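Local coordinates for 4-dehydrase (Streptomyces venezuelae, PDB 2PO3) that is a pyridoxal phosphate-dependent aminotransferase of desosamine biosynthesis that acts on a TDP-linked sugar, at the interface of chains A and B. Residues are numbered along the deposited sequence; one frame, centred on the assembly and turned at random. Chains: chain A/B, 4-dehydrase.

The interface of chains A and B. Residues chain A 77, 81, 109; chain B 81-82, 110, 224, 239-240.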
# COMPACT_ATOMS: atom_id res chain seq x y z
N THR A 77 -4.84 6.42 1.79
CA THR A 77 -3.74 7.34 1.92
C THR A 77 -2.94 7.33 0.61
O THR A 77 -2.61 8.38 0.05
CB THR A 77 -2.90 6.98 3.17
OG1 THR A 77 -3.75 7.05 4.29
CG2 THR A 77 -1.76 7.98 3.39
N GLN A 81 -1.89 10.35 -2.38
CA GLN A 81 -0.56 10.56 -2.96
C GLN A 81 -0.56 10.43 -4.48
O GLN A 81 0.06 11.24 -5.20
CB GLN A 81 0.45 9.60 -2.31
CG GLN A 81 0.67 10.01 -0.83
CD GLN A 81 1.19 8.89 0.04
OE1 GLN A 81 1.21 7.75 -0.38
NE2 GLN A 81 1.60 9.19 1.27
N TRP A 109 4.16 13.31 3.25
CA TRP A 109 4.98 12.12 2.98
C TRP A 109 5.68 12.22 1.64
O TRP A 109 6.82 11.77 1.50
CB TRP A 109 4.04 10.90 2.94
CG TRP A 109 4.77 9.61 2.90
CD1 TRP A 109 4.87 8.79 1.83
CD2 TRP A 109 5.50 8.98 3.99
NE1 TRP A 109 5.62 7.67 2.18
CE2 TRP A 109 6.03 7.77 3.48
CE3 TRP A 109 5.79 9.34 5.31
CZ2 TRP A 109 6.80 6.90 4.28
CZ3 TRP A 109 6.56 8.49 6.10
CH2 TRP A 109 7.05 7.27 5.59
N GLN B 81 10.25 3.11 0.85
CA GLN B 81 9.87 4.46 1.22
C GLN B 81 9.86 4.62 2.72
O GLN B 81 10.40 5.59 3.24
CB GLN B 81 8.48 4.78 0.67
CG GLN B 81 8.54 4.69 -0.85
CD GLN B 81 7.19 4.73 -1.54
OE1 GLN B 81 6.13 4.53 -0.93
NE2 GLN B 81 7.23 4.95 -2.85
N LEU B 82 9.27 3.66 3.45
CA LEU B 82 9.25 3.73 4.91
C LEU B 82 10.69 3.74 5.39
O LEU B 82 11.06 4.48 6.30
CB LEU B 82 8.65 2.46 5.59
CG LEU B 82 7.15 2.31 5.44
CD1 LEU B 82 6.76 0.85 5.68
CD2 LEU B 82 6.43 3.26 6.38
N ILE B 110 9.02 9.75 -3.23
CA ILE B 110 9.04 10.50 -2.00
C ILE B 110 10.01 11.66 -2.02
O ILE B 110 10.35 12.22 -0.97
CB ILE B 110 9.18 9.62 -0.77
CG1 ILE B 110 10.46 8.80 -0.83
CG2 ILE B 110 7.97 8.70 -0.61
CD1 ILE B 110 10.76 8.03 0.44
N LEU B 224 5.76 5.00 11.45
CA LEU B 224 5.43 5.67 10.21
C LEU B 224 4.51 4.89 9.26
O LEU B 224 3.86 5.49 8.39
CB LEU B 224 6.73 6.01 9.49
CG LEU B 224 7.61 6.94 10.28
CD1 LEU B 224 8.88 7.07 9.43
CD2 LEU B 224 6.93 8.32 10.43
N GLY B 239 3.97 10.73 8.12
CA GLY B 239 3.70 9.30 8.23
C GLY B 239 2.86 8.90 7.05
O GLY B 239 2.54 9.75 6.24
N THR B 240 2.51 7.62 6.92
CA THR B 240 1.70 7.16 5.81
C THR B 240 0.97 5.88 6.24
O THR B 240 0.95 5.52 7.41
CB THR B 240 2.57 6.83 4.59
OG1 THR B 240 1.74 6.67 3.45
CG2 THR B 240 3.41 5.55 4.80
O HOH W 1 2.43 5.20 1.09
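A:Trp109, the last residue of helix 102-109, lays its indole against B:Gly239 and B:Thr240 across the two-fold dimer interface of this DegT/DnrJ/EryC1-family aminotransferase, a fold type I enzyme of the kind that works as a dimer. CG stands anti to the backbone N (chi1 -170°), which carries the ring across to chain B. From CB outward, the chain first meets the carbonyl oxygen of B:Gly239, 3.8 Å from CB. At the pyrrole end the CG2 methyl of B:Ile110 lies against CD1 and NE1 from the face opposite B:Thr240, 3.8 Å from NE1; a branched aliphatic residue suits this position because its methyl meets the ring without asking for a polar partner. On the B:Thr240 face, the B:Gly239 backbone lies by CE3 and CZ3, its O 3.4 Å from CE3; glycine, having no side chain, lets the indole come this near and tolerates the phi of 155°. Farther out, CZ2 faces the backbone of B:Gln81 and B:Leu82 on helix 76-87, while the tip, CH2, reaches CB of B:Leu224 and CD2 of B:Leu82, both at 4.1 Å.

B:Thr240 has its CB 3.7 Å from the centroid of the five-membered ring and its CG2 methyl 3.9 Å from that of the six-membered ring, a pair of CH-pi contacts. A wide, flat indole can thus meet B:Thr240 and B:Ile110 on opposite faces. An alanine in place of A:Trp109 would probably open a gap between B:Thr240 on one side and B:Ile110 and helix 76-87 of chain B on the other, and let the B:Gly239–B:Thr240 loop shift.

Threonine serves two surfaces here: with its hydroxyl anti to the backbone N (chi1 -167°), OG1 turns away from the indole towards A:Gln81. The glutamine amide offers both donor and acceptor: NE2 gives OG1 a weak hydrogen bond (3.3 Å), and OE1 is linked to it through a water. The CG2 methyl of A:Thr77 lies against the same OG1.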